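Local coordinates for protein HMG-CoA Lyase (Bacillus subtilis subsp. subtilis, PDB 1YDO) that is a member of the HMGL-like family of TIM-barrel proteins, found here as an assembly of two chains, at residues Arg85-Glu88 with Asn89-Gly93. Residues are numbered along the deposited sequence; the frame is centred on the assembly and turned at random.
Sequences RGLE and NALEG
Leu91 reaches back along its own helix to Leu87, one turn earlier, and the two side chains cross at a slant. Followed outward, Leu91 begins with CB set against two carbonyl oxygens, those of Leu87 and Glu88. CG lies 3.5 Å from Leu87 O, so the branch point still rests on that peptide group. Leu91 CD1 then turns back and meets Leu87 CD1 at 3.5 Å, with Leu87 CG only slightly farther off. The other branch, Leu91 CD2, lies loosely beside the carboxylate of Glu88, 4.3 Å from Glu88 OE2. In Leu87, CG stands anti to the backbone N (chi1 180°), a setting that brings CG and CD1 of Leu87 to CD1 of Leu91. Helix 117-133 packs on Leu87 through Asp130 and Ala131, while Leu136 touches Leu91.

Three i to i+4 backbone bonds tie the two turns together: Ala90 N to Gly86 O and Leu91 N to Leu87 O, both 2.9 Å, while Glu92 N adds a third bond to Glu88 O at 3.2 Å. Asn89 lays its amide beside Arg85 O, with Asn89 ND2 3.7 Å from that oxygen, and both Asn89 and Ala90 touch Phe50. The extended chain of Glu92 carries OE1 to a salt bridge with Lys67. This is regular alpha-helical i to i+4 packing in helix 84-93, the crossover between parallel strands 76-80 and 97-103 in a beta-alpha-beta unit of the TIM barrel.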
ATOM      1  N   ARG A  85     -27.951 -18.161 -19.850  1.00 56.62           N
ATOM      2  CA  ARG A  85     -27.178 -18.923 -20.837  1.00 58.95           C
ATOM      3  C   ARG A  85     -25.820 -19.264 -20.242  1.00 59.27           C
ATOM      4  O   ARG A  85     -25.283 -20.352 -20.464  1.00 59.83           O
ATOM      5  CB  ARG A  85     -26.978 -18.092 -22.119  1.00 60.07           C
ATOM      6  CG  ARG A  85     -28.267 -17.656 -22.847  1.00 62.88           C
ATOM      7  CD  ARG A  85     -28.689 -16.172 -22.618  1.00 64.28           C
ATOM      8  NE  ARG A  85     -29.285 -15.899 -21.294  1.00 65.83           N
ATOM      9  CZ  ARG A  85     -29.833 -14.734 -20.928  1.00 65.41           C
ATOM     10  NH1 ARG A  85     -30.343 -14.587 -19.707  1.00 64.52           N
ATOM     11  NH2 ARG A  85     -29.876 -13.716 -21.783  1.00 63.71           N
ATOM     12  N   GLY A  86     -25.273 -18.312 -19.491  1.00 58.98           N
ATOM     13  CA  GLY A  86     -23.991 -18.519 -18.854  1.00 59.76           C
ATOM     14  C   GLY A  86     -24.124 -19.463 -17.672  1.00 60.47           C
ATOM     15  O   GLY A  86     -23.298 -20.355 -17.478  1.00 60.81           O
ATOM     16  N   LEU A  87     -25.173 -19.269 -16.881  1.00 60.91           N
ATOM     17  CA  LEU A  87     -25.412 -20.103 -15.723  1.00 60.95           C
ATOM     18  C   LEU A  87     -25.493 -21.552 -16.160  1.00 61.74           C
ATOM     19  O   LEU A  87     -25.103 -22.457 -15.421  1.00 61.37           O
ATOM     20  CB  LEU A  87     -26.716 -19.697 -15.050  1.00 61.94           C
ATOM     21  CG  LEU A  87     -27.082 -20.511 -13.807  1.00 63.18           C
ATOM     22  CD1 LEU A  87     -25.998 -20.379 -12.752  1.00 63.56           C
ATOM     23  CD2 LEU A  87     -28.414 -20.014 -13.265  1.00 64.07           C
ATOM     24  N   GLU A  88     -26.001 -21.765 -17.368  1.00 62.68           N
ATOM     25  CA  GLU A  88     -26.125 -23.105 -17.914  1.00 63.86           C
ATOM     26  C   GLU A  88     -24.738 -23.726 -18.008  1.00 63.37           C
ATOM     27  O   GLU A  88     -24.487 -24.798 -17.462  1.00 65.11           O
ATOM     28  CB  GLU A  88     -26.751 -23.057 -19.309  1.00 65.95           C
ATOM     29  CG  GLU A  88     -27.325 -24.390 -19.765  1.00 67.18           C
ATOM     30  CD  GLU A  88     -28.554 -24.770 -18.966  1.00 69.14           C
ATOM     31  OE1 GLU A  88     -29.603 -24.104 -19.127  1.00 70.75           O
ATOM     32  OE2 GLU A  88     -28.473 -25.726 -18.162  1.00 70.49           O
ATOM     33  N   ASN A  89     -23.836 -23.045 -18.701  1.00 61.65           N
ATOM     34  CA  ASN A  89     -22.483 -23.549 -18.861  1.00 60.77           C
ATOM     35  C   ASN A  89     -21.787 -23.739 -17.519  1.00 58.86           C
ATOM     36  O   ASN A  89     -21.091 -24.730 -17.308  1.00 57.59           O
ATOM     37  CB  ASN A  89     -21.684 -22.587 -19.737  1.00 62.90           C
ATOM     38  CG  ASN A  89     -22.261 -22.458 -21.134  1.00 64.70           C
ATOM     39  OD1 ASN A  89     -21.842 -21.600 -21.914  1.00 65.11           O
ATOM     40  ND2 ASN A  89     -23.224 -23.319 -21.463  1.00 66.39           N
ATOM     41  N   ALA A  90     -21.980 -22.782 -16.621  1.00 57.44           N
ATOM     42  CA  ALA A  90     -21.369 -22.840 -15.304  1.00 57.12           C
ATOM     43  C   ALA A  90     -21.822 -24.098 -14.588  1.00 57.79           C
ATOM     44  O   ALA A  90     -21.038 -24.746 -13.881  1.00 57.67           O
ATOM     45  CB  ALA A  90     -21.748 -21.622 -14.495  1.00 55.78           C
ATOM     46  N   LEU A  91     -23.093 -24.444 -14.772  1.00 58.27           N
ATOM     47  CA  LEU A  91     -23.672 -25.640 -14.152  1.00 58.26           C
ATOM     48  C   LEU A  91     -22.965 -26.894 -14.634  1.00 57.80           C
ATOM     49  O   LEU A  91     -22.733 -27.823 -13.865  1.00 57.20           O
ATOM     50  CB  LEU A  91     -25.168 -25.726 -14.475  1.00 58.94           C
ATOM     51  CG  LEU A  91     -26.127 -25.169 -13.415  1.00 59.53           C
ATOM     52  CD1 LEU A  91     -25.661 -23.815 -12.904  1.00 60.77           C
ATOM     53  CD2 LEU A  91     -27.506 -25.061 -14.026  1.00 58.99           C
ATOM     54  N   GLU A  92     -22.626 -26.911 -15.915  1.00 57.79           N
ATOM     55  CA  GLU A  92     -21.941 -28.049 -16.473  1.00 58.46           C
ATOM     56  C   GLU A  92     -20.504 -28.075 -15.995  1.00 57.85           C
ATOM     57  O   GLU A  92     -19.906 -29.141 -15.876  1.00 59.06           O
ATOM     58  CB  GLU A  92     -21.978 -27.991 -17.987  1.00 60.43           C
ATOM     59  CG  GLU A  92     -21.053 -28.987 -18.650  1.00 63.71           C
ATOM     60  CD  GLU A  92     -21.273 -29.071 -20.143  1.00 66.14           C
ATOM     61  OE1 GLU A  92     -20.408 -29.652 -20.845  1.00 68.11           O
ATOM     62  OE2 GLU A  92     -22.319 -28.565 -20.617  1.00 67.47           O
ATOM     63  N   GLY A  93     -19.947 -26.897 -15.734  1.00 57.27           N
ATOM     64  CA  GLY A  93     -18.572 -26.814 -15.260  1.00 56.35           C
ATOM     65  C   GLY A  93     -18.406 -27.314 -13.832  1.00 55.09           C
ATOM     66  O   GLY A  93     -17.307 -27.688 -13.414  1.00 55.73           O
TER